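Local coordinates for glucose-binding protein (Thermus thermophilus HB27, PDB 2B3F) that binds glucose or galactose as a periplasmic solute-binding protein, probably delivering the sugar to a binding-protein-dependent transport system, at residues 173-185 / 194-208. Sequence-based numbering, arbitrary orientation.
Sequences WESVALAVLGPDD and LKFTDPKAVRAWEVF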
ATOM      1  N   TRP A 173       8.350  -8.975  -1.708  1.00 13.64           N
ATOM      2  CA  TRP A 173       9.596  -8.647  -2.392  1.00 14.00           C
ATOM      3  C   TRP A 173      10.079  -7.223  -2.061  1.00 13.93           C
ATOM      4  O   TRP A 173      11.249  -7.027  -1.817  1.00 14.83           O
ATOM      5  CB  TRP A 173       9.467  -8.787  -3.909  1.00 14.71           C
ATOM      6  CG  TRP A 173      10.754  -8.530  -4.653  1.00 14.50           C
ATOM      7  CD1 TRP A 173      11.727  -9.450  -4.972  1.00 15.76           C
ATOM      8  CD2 TRP A 173      11.226  -7.269  -5.177  1.00 13.54           C
ATOM      9  NE1 TRP A 173      12.756  -8.846  -5.646  1.00 15.94           N
ATOM     10  CE2 TRP A 173      12.482  -7.513  -5.796  1.00 14.22           C
ATOM     11  CE3 TRP A 173      10.713  -5.968  -5.183  1.00 15.10           C
ATOM     12  CZ2 TRP A 173      13.221  -6.499  -6.421  1.00 15.15           C
ATOM     13  CZ3 TRP A 173      11.442  -4.964  -5.797  1.00 15.20           C
ATOM     14  CH2 TRP A 173      12.694  -5.236  -6.405  1.00 15.01           C
ATOM     15  N   GLU A 174       9.178  -6.242  -2.004  1.00 14.07           N
ATOM     16  CA  GLU A 174       9.665  -4.858  -1.772  1.00 14.55           C
ATOM     17  C   GLU A 174      10.246  -4.706  -0.364  1.00 14.90           C
ATOM     18  O   GLU A 174      11.190  -3.945  -0.160  1.00 16.08           O
ATOM     19  CB  GLU A 174       8.651  -3.777  -2.133  1.00 14.07           C
ATOM     20  CG  GLU A 174       7.388  -3.676  -1.316  1.00 14.49           C
ATOM     21  CD  GLU A 174       6.466  -2.564  -1.836  1.00 13.44           C
ATOM     22  OE1 GLU A 174       6.654  -2.113  -3.000  1.00 13.22           O
ATOM     23  OE2 GLU A 174       5.547  -2.170  -1.091  1.00 13.58           O
ATOM     24  N   SER A 175       9.716  -5.448   0.601  1.00 14.52           N
ATOM     25  CA  SER A 175      10.334  -5.489   1.947  1.00 15.62           C
ATOM     26  C   SER A 175      11.721  -6.137   1.903  1.00 16.18           C
ATOM     27  O   SER A 175      12.686  -5.620   2.470  1.00 17.21           O
ATOM     28  CB  SER A 175       9.470  -6.217   2.957  1.00 15.85           C
ATOM     29  OG  SER A 175       8.536  -5.348   3.575  1.00 15.33           O
ATOM     30  N   VAL A 176      11.816  -7.284   1.235  1.00 16.08           N
ATOM     31  CA  VAL A 176      13.103  -7.959   1.085  1.00 16.53           C
ATOM     32  C   VAL A 176      14.122  -7.054   0.392  1.00 17.16           C
ATOM     33  O   VAL A 176      15.253  -6.913   0.876  1.00 17.67           O
ATOM     34  CB  VAL A 176      12.956  -9.318   0.335  1.00 16.60           C
ATOM     35  CG1 VAL A 176      14.321  -9.916  -0.003  1.00 18.52           C
ATOM     36  CG2 VAL A 176      12.120 -10.295   1.148  1.00 17.24           C
ATOM     37  N   ALA A 177      13.739  -6.441  -0.729  1.00 16.75           N
ATOM     38  CA  ALA A 177      14.614  -5.540  -1.468  1.00 16.99           C
ATOM     39  C   ALA A 177      15.087  -4.351  -0.617  1.00 17.48           C
ATOM     40  O   ALA A 177      16.274  -3.968  -0.656  1.00 17.32           O
ATOM     41  CB  ALA A 177      13.915  -5.045  -2.728  1.00 17.56           C
ATOM     42  N   LEU A 178      14.171  -3.764   0.153  1.00 17.37           N
ATOM     43  CA  LEU A 178      14.538  -2.629   0.994  1.00 17.91           C
ATOM     44  C   LEU A 178      15.589  -3.060   2.014  1.00 18.74           C
ATOM     45  O   LEU A 178      16.559  -2.334   2.260  1.00 20.06           O
ATOM     46  CB  LEU A 178      13.310  -2.041   1.707  1.00 17.94           C
ATOM     47  CG  LEU A 178      13.610  -0.904   2.707  1.00 17.50           C
ATOM     48  CD1 LEU A 178      14.262   0.294   2.007  1.00 18.21           C
ATOM     49  CD2 LEU A 178      12.339  -0.472   3.457  1.00 17.87           C
ATOM     50  N   ALA A 179      15.384  -4.230   2.610  1.00 18.92           N
ATOM     51  CA  ALA A 179      16.326  -4.764   3.613  1.00 19.61           C
ATOM     52  C   ALA A 179      17.699  -4.995   2.986  1.00 20.32           C
ATOM     53  O   ALA A 179      18.723  -4.629   3.577  1.00 21.20           O
ATOM     54  CB  ALA A 179      15.809  -6.059   4.203  1.00 19.86           C
ATOM     55  N   VAL A 180      17.716  -5.585   1.793  1.00 19.83           N
ATOM     56  CA  VAL A 180      18.966  -5.968   1.127  1.00 20.47           C
ATOM     57  C   VAL A 180      19.738  -4.751   0.624  1.00 21.02           C
ATOM     58  O   VAL A 180      20.961  -4.683   0.737  1.00 21.39           O
ATOM     59  CB  VAL A 180      18.698  -6.989  -0.027  1.00 20.53           C
ATOM     60  CG1 VAL A 180      19.892  -7.160  -0.918  1.00 21.71           C
ATOM     61  CG2 VAL A 180      18.291  -8.337   0.555  1.00 19.69           C
ATOM     62  N   LEU A 181      19.016  -3.783   0.076  1.00 20.36           N
ATOM     63  CA  LEU A 181      19.628  -2.614  -0.538  1.00 20.36           C
ATOM     64  C   LEU A 181      19.868  -1.467   0.415  1.00 20.14           C
ATOM     65  O   LEU A 181      20.778  -0.667   0.200  1.00 20.87           O
ATOM     66  CB  LEU A 181      18.756  -2.112  -1.693  1.00 19.94           C
ATOM     67  CG  LEU A 181      18.630  -3.053  -2.890  1.00 20.03           C
ATOM     68  CD1 LEU A 181      17.613  -2.502  -3.872  1.00 19.89           C
ATOM     69  CD2 LEU A 181      20.002  -3.240  -3.559  1.00 21.10           C
ATOM     70  N   GLY A 182      19.033  -1.377   1.441  1.00 20.20           N
ATOM     71  CA  GLY A 182      18.925  -0.167   2.258  1.00 20.40           C
ATOM     72  C   GLY A 182      18.150   0.924   1.530  1.00 20.06           C
ATOM     73  O   GLY A 182      17.930   0.844   0.309  1.00 19.25           O
ATOM     74  N   PRO A 183      17.745   1.980   2.258  1.00 20.44           N
ATOM     75  CA  PRO A 183      16.875   2.993   1.664  1.00 20.79           C
ATOM     76  C   PRO A 183      17.467   3.776   0.486  1.00 20.76           C
ATOM     77  O   PRO A 183      16.752   4.122  -0.469  1.00 19.58           O
ATOM     78  CB  PRO A 183      16.548   3.921   2.846  1.00 21.32           C
ATOM     79  CG  PRO A 183      17.591   3.646   3.862  1.00 21.00           C
ATOM     80  CD  PRO A 183      18.036   2.243   3.677  1.00 20.06           C
ATOM     81  N   ASP A 184      18.767   4.053   0.529  1.00 20.86           N
ATOM     82  CA  ASP A 184      19.369   4.852  -0.527  1.00 21.37           C
ATOM     83  C   ASP A 184      19.396   4.104  -1.848  1.00 20.65           C
ATOM     84  O   ASP A 184      19.005   4.655  -2.870  1.00 20.71           O
ATOM     85  CB  ASP A 184      20.781   5.284  -0.134  1.00 22.68           C
ATOM     86  CG  ASP A 184      20.784   6.366   0.941  1.00 25.84           C
ATOM     87  OD1 ASP A 184      19.880   7.225   0.955  1.00 29.62           O
ATOM     88  OD2 ASP A 184      21.722   6.353   1.766  1.00 33.86           O
ATOM     89  N   ASP A 185      19.866   2.858  -1.833  1.00 20.59           N
ATOM     90  CA  ASP A 185      19.922   2.071  -3.071  1.00 20.29           C
ATOM     91  C   ASP A 185      18.529   1.619  -3.523  1.00 19.22           C
ATOM     92  O   ASP A 185      18.298   1.508  -4.725  1.00 18.80           O
ATOM     93  CB  ASP A 185      20.880   0.882  -2.967  1.00 21.14           C
ATOM     94  CG  ASP A 185      22.293   1.221  -3.422  1.00 22.46           C
ATOM     95  OD1 ASP A 185      22.508   2.268  -4.067  1.00 23.58           O
ATOM     96  OD2 ASP A 185      23.187   0.414  -3.126  1.00 25.74           O
ATOM     97  N   LEU A 194      20.679   2.970  -9.958  1.00 23.58           N
ATOM     98  CA  LEU A 194      21.067   1.584  -9.719  1.00 23.29           C
ATOM     99  C   LEU A 194      20.253   0.703 -10.652  1.00 22.81           C
ATOM    100  O   LEU A 194      19.020   0.772 -10.667  1.00 22.16           O
ATOM    101  CB  LEU A 194      20.828   1.185  -8.271  1.00 22.67           C
ATOM    102  CG  LEU A 194      21.210  -0.245  -7.862  1.00 23.26           C
ATOM    103  CD1 LEU A 194      22.713  -0.455  -7.819  1.00 24.48           C
ATOM    104  CD2 LEU A 194      20.620  -0.541  -6.522  1.00 23.28           C
ATOM    105  N   LYS A 195      20.957  -0.122 -11.425  1.00 22.49           N
ATOM    106  CA  LYS A 195      20.319  -1.068 -12.321  1.00 22.64           C
ATOM    107  C   LYS A 195      19.841  -2.295 -11.536  1.00 21.36           C
ATOM    108  O   LYS A 195      20.454  -2.687 -10.535  1.00 20.34           O
ATOM    109  CB  LYS A 195      21.278  -1.494 -13.439  1.00 22.91           C
ATOM    110  CG  LYS A 195      21.602  -0.376 -14.435  1.00 25.90           C
ATOM    111  CD  LYS A 195      22.266  -0.893 -15.724  1.00 26.90           C
ATOM    112  CE  LYS A 195      21.266  -1.656 -16.632  1.00 31.48           C
ATOM    113  NZ  LYS A 195      21.713  -2.009 -18.043  1.00 31.86           N
ATOM    114  N   PHE A 196      18.741  -2.883 -12.012  1.00 20.06           N
ATOM    115  CA  PHE A 196      18.202  -4.116 -11.439  1.00 20.36           C
ATOM    116  C   PHE A 196      19.166  -5.287 -11.605  1.00 20.21           C
ATOM    117  O   PHE A 196      19.122  -6.236 -10.848  1.00 19.90           O
ATOM    118  CB  PHE A 196      16.847  -4.457 -12.071  1.00 19.43           C
ATOM    119  CG  PHE A 196      15.746  -3.509 -11.669  1.00 17.72           C
ATOM    120  CD1 PHE A 196      14.991  -3.756 -10.540  1.00 19.39           C
ATOM    121  CD2 PHE A 196      15.501  -2.357 -12.398  1.00 19.05           C
ATOM    122  CE1 PHE A 196      13.981  -2.874 -10.161  1.00 18.49           C
ATOM    123  CE2 PHE A 196      14.508  -1.467 -12.007  1.00 18.71           C
ATOM    124  CZ  PHE A 196      13.761  -1.735 -10.896  1.00 18.37           C
ATOM    125  N   THR A 197      20.033  -5.190 -12.603  1.00 20.97           N
ATOM    126  CA  THR A 197      21.051  -6.195 -12.878  1.00 21.96           C
ATOM    127  C   THR A 197      22.343  -5.990 -12.077  1.00 23.11           C
ATOM    128  O   THR A 197      23.257  -6.803 -12.176  1.00 23.62           O
ATOM    129  CB  THR A 197      21.406  -6.201 -14.367  1.00 21.57           C
ATOM    130  OG1 THR A 197      21.702  -4.864 -14.784  1.00 23.16           O
ATOM    131  CG2 THR A 197      20.260  -6.741 -15.190  1.00 22.29           C
ATOM    132  N   ASP A 198      22.426  -4.924 -11.291  1.00 23.92           N
ATOM    133  CA  ASP A 198      23.551  -4.761 -10.367  1.00 23.89           C
ATOM    134  C   ASP A 198      23.552  -5.909  -9.366  1.00 24.11           C
ATOM    135  O   ASP A 198      22.494  -6.287  -8.845  1.00 23.53           O
ATOM    136  CB  ASP A 198      23.465  -3.445  -9.599  1.00 24.70           C
ATOM    137  CG  ASP A 198      24.741  -3.149  -8.821  1.00 24.92           C
ATOM    138  OD1 ASP A 198      24.917  -3.662  -7.696  1.00 26.31           O
ATOM    139  OD2 ASP A 198      25.564  -2.397  -9.365  1.00 30.19           O
ATOM    140  N   PRO A 199      24.747  -6.478  -9.075  1.00 24.25           N
ATOM    141  CA  PRO A 199      24.825  -7.536  -8.055  1.00 23.84           C
ATOM    142  C   PRO A 199      24.076  -7.258  -6.755  1.00 23.55           C
ATOM    143  O   PRO A 199      23.484  -8.172  -6.185  1.00 23.44           O
ATOM    144  CB  PRO A 199      26.342  -7.690  -7.845  1.00 24.79           C
ATOM    145  CG  PRO A 199      26.887  -7.418  -9.199  1.00 23.85           C
ATOM    146  CD  PRO A 199      26.059  -6.250  -9.713  1.00 24.44           C
ATOM    147  N   LYS A 200      24.103  -6.011  -6.283  1.00 23.11           N
ATOM    148  CA  LYS A 200      23.381  -5.644  -5.064  1.00 23.03           C
ATOM    149  C   LYS A 200      21.880  -5.923  -5.216  1.00 22.33           C
ATOM    150  O   LYS A 200      21.250  -6.421  -4.291  1.00 22.06           O
ATOM    151  CB  LYS A 200      23.606  -4.162  -4.709  1.00 23.21           C
ATOM    152  CG  LYS A 200      25.035  -3.873  -4.196  1.00 24.94           C
ATOM    153  CD  LYS A 200      25.277  -2.403  -3.803  1.00 24.66           C
ATOM    154  CE  LYS A 200      25.286  -1.458  -4.998  1.00 26.69           C
ATOM    155  NZ  LYS A 200      25.463  -0.025  -4.578  1.00 27.23           N
ATOM    156  N   ALA A 201      21.332  -5.597  -6.390  1.00 21.68           N
ATOM    157  CA  ALA A 201      19.899  -5.757  -6.644  1.00 21.62           C
ATOM    158  C   ALA A 201      19.536  -7.203  -7.024  1.00 21.73           C
ATOM    159  O   ALA A 201      18.447  -7.655  -6.712  1.00 21.23           O
ATOM    160  CB  ALA A 201      19.445  -4.796  -7.722  1.00 21.07           C
ATOM    161  N   VAL A 202      20.448  -7.924  -7.689  1.00 21.54           N
ATOM    162  CA  VAL A 202      20.250  -9.360  -7.912  1.00 22.10           C
ATOM    163  C   VAL A 202      20.121 -10.103  -6.580  1.00 21.88           C
ATOM    164  O   VAL A 202      19.325 -11.033  -6.454  1.00 21.70           O
ATOM    165  CB  VAL A 202      21.408  -9.973  -8.760  1.00 21.96           C
ATOM    166  CG1 VAL A 202      21.262 -11.499  -8.866  1.00 22.50           C
ATOM    167  CG2 VAL A 202      21.469  -9.347 -10.128  1.00 21.73           C
ATOM    168  N   ARG A 203      20.893  -9.690  -5.574  1.00 22.45           N
ATOM    169  CA  ARG A 203      20.819 -10.301  -4.251  1.00 22.88           C
ATOM    170  C   ARG A 203      19.416 -10.242  -3.589  1.00 22.24           C
ATOM    171  O   ARG A 203      19.045 -11.123  -2.805  1.00 21.56           O
ATOM    172  CB  ARG A 203      21.861  -9.661  -3.317  1.00 23.31           C
ATOM    173  CG  ARG A 203      22.003 -10.417  -2.021  1.00 25.31           C
ATOM    174  CD  ARG A 203      23.108  -9.911  -1.101  1.00 28.89           C
ATOM    175  NE  ARG A 203      22.725 -10.282   0.263  1.00 34.28           N
ATOM    176  CZ  ARG A 203      22.463  -9.433   1.262  1.00 35.57           C
ATOM    177  NH1 ARG A 203      22.601  -8.111   1.128  1.00 37.07           N
ATOM    178  NH2 ARG A 203      22.077  -9.931   2.435  1.00 38.12           N
ATOM    179  N   ALA A 204      18.639  -9.198  -3.898  1.00 21.04           N
ATOM    180  CA  ALA A 204      17.289  -9.099  -3.379  1.00 20.89           C
ATOM    181  C   ALA A 204      16.501 -10.349  -3.750  1.00 20.20           C
ATOM    182  O   ALA A 204      15.753 -10.883  -2.944  1.00 19.60           O
ATOM    183  CB  ALA A 204      16.610  -7.839  -3.922  1.00 21.06           C
ATOM    184  N   TRP A 205      16.680 -10.815  -4.979  1.00 20.12           N
ATOM    185  CA  TRP A 205      15.967 -11.994  -5.450  1.00 20.67           C
ATOM    186  C   TRP A 205      16.480 -13.288  -4.811  1.00 21.02           C
ATOM    187  O   TRP A 205      15.695 -14.206  -4.575  1.00 20.36           O
ATOM    188  CB  TRP A 205      16.036 -12.092  -6.972  1.00 19.91           C
ATOM    189  CG  TRP A 205      15.347 -10.968  -7.697  1.00 19.53           C
ATOM    190  CD1 TRP A 205      15.927  -9.859  -8.247  1.00 19.81           C
ATOM    191  CD2 TRP A 205      13.953 -10.878  -8.002  1.00 18.43           C
ATOM    192  NE1 TRP A 205      14.980  -9.073  -8.846  1.00 19.77           N
ATOM    193  CE2 TRP A 205      13.757  -9.670  -8.717  1.00 19.06           C
ATOM    194  CE3 TRP A 205      12.856 -11.687  -7.736  1.00 19.75           C
ATOM    195  CZ2 TRP A 205      12.505  -9.259  -9.158  1.00 19.32           C
ATOM    196  CZ3 TRP A 205      11.606 -11.277  -8.166  1.00 20.02           C
ATOM    197  CH2 TRP A 205      11.441 -10.069  -8.875  1.00 18.76           C
ATOM    198  N   GLU A 206      17.783 -13.358  -4.528  1.00 22.21           N
ATOM    199  CA  GLU A 206      18.364 -14.506  -3.807  1.00 22.13           C
ATOM    200  C   GLU A 206      17.752 -14.651  -2.427  1.00 21.80           C
ATOM    201  O   GLU A 206      17.310 -15.746  -2.042  1.00 22.34           O
ATOM    202  CB  GLU A 206      19.886 -14.347  -3.649  1.00 23.41           C
ATOM    203  CG  GLU A 206      20.676 -15.600  -3.202  1.00 25.60           C
ATOM    204  CD  GLU A 206      20.594 -16.011  -1.693  1.00 32.77           C
ATOM    205  OE1 GLU A 206      20.595 -15.139  -0.771  1.00 35.17           O
ATOM    206  OE2 GLU A 206      20.573 -17.257  -1.443  1.00 35.22           O
ATOM    207  N   VAL A 207      17.736 -13.553  -1.671  1.00 20.97           N
ATOM    208  CA  VAL A 207      17.165 -13.597  -0.343  1.00 20.65           C
ATOM    209  C   VAL A 207      15.666 -13.900  -0.466  1.00 19.99           C
ATOM    210  O   VAL A 207      15.137 -14.726   0.248  1.00 20.23           O
ATOM    211  CB  VAL A 207      17.413 -12.299   0.446  1.00 20.38           C
ATOM    212  CG1 VAL A 207      16.713 -12.360   1.811  1.00 20.64           C
ATOM    213  CG2 VAL A 207      18.926 -12.042   0.593  1.00 21.18           C
ATOM    214  N   PHE A 208      14.990 -13.238  -1.400  1.00 19.47           N
ATOM    215  CA  PHE A 208      13.545 -13.452  -1.619  1.00 19.19           C
ATOM    216  C   PHE A 208      13.191 -14.933  -1.860  1.00 19.21           C
ATOM    217  O   PHE A 208      12.243 -15.464  -1.280  1.00 18.71           O
ATOM    218  CB  PHE A 208      13.080 -12.577  -2.790  1.00 18.33           C
ATOM    219  CG  PHE A 208      11.624 -12.706  -3.114  1.00 18.04           C
ATOM    220  CD1 PHE A 208      10.663 -12.294  -2.210  1.00 17.29           C
ATOM    221  CD2 PHE A 208      11.211 -13.201  -4.339  1.00 18.15           C
ATOM    222  CE1 PHE A 208       9.317 -12.409  -2.511  1.00 16.86           C
ATOM    223  CE2 PHE A 208       9.872 -13.314  -4.646  1.00 17.91           C
ATOM    224  CZ  PHE A 208       8.918 -12.920  -3.730  1.00 17.73           C
TER
HETATM  225  O   HOH W   1      20.918  -7.172   4.177  1.00 48.24           O
HETATM  226  O   HOH W   2      24.563   2.787  -6.098  1.00 42.33           O
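Trp173 meets two aromatic rings of the helix 199-208, each in a different geometry. Its NE1 sits over the centre of the Trp205 indole, 3.3 Å from CE2 of Trp205; the ring planes are inclined at 39°, an oblique pair. Toward Phe208 it turns an edge: CD1 of Trp173 lies 3.8 Å from CG of Phe208 over the phenyl face, the planes being at 81°, a T-shaped pair. The same face receives a CH-pi contact from Trp173 CB. The Trp173 indole leaves its helix at the flank, CG trans to the main-chain nitrogen, which lets it reach both rings, and Ala177 CB covers the indole face opposite Trp205. Putting an alanine at Trp205 would probably leave Trp173 NE1 and the indole face on that side without the Trp205 ring and open a gap toward Met364 of helix 354-370.

Trp173, Trp205 and Phe208 thus form an aromatic cluster, extended by Phe360 against Trp173 and Phe367 against Trp205. The two helices form a helical hairpin in this two-lobed periplasmic binding-protein fold, away from the galactose pocket: their axes approach to 8.7 Å, running roughly antiparallel at 137°. Small residues permit this closeness, Ala177 CA standing 3.9 Å from Ala204 CB. Around them, Val176 directs CG1 at Ala204 O, whereas Val180 divides its branches: it runs alongside Val207 in the opposite sense, CG2 against CG2, and CG1 lies 3.5 Å from Arg203 NH1.

Toward the connecting turn, Leu181 CD2 packs on Leu194 CD2 and Lys200 CB. Beyond it, the Lys200 chain bends at chi3, bringing NZ to 2.7 Å from Asp185 OD2 on its syn side, somewhat out of the carboxylate plane, in a salt bridge; a water donates to Asp185 OD1, which also bonds Asn188. Asp198 N-caps the second helix, its OD1 accepting from Lys200 N at 2.9 Å.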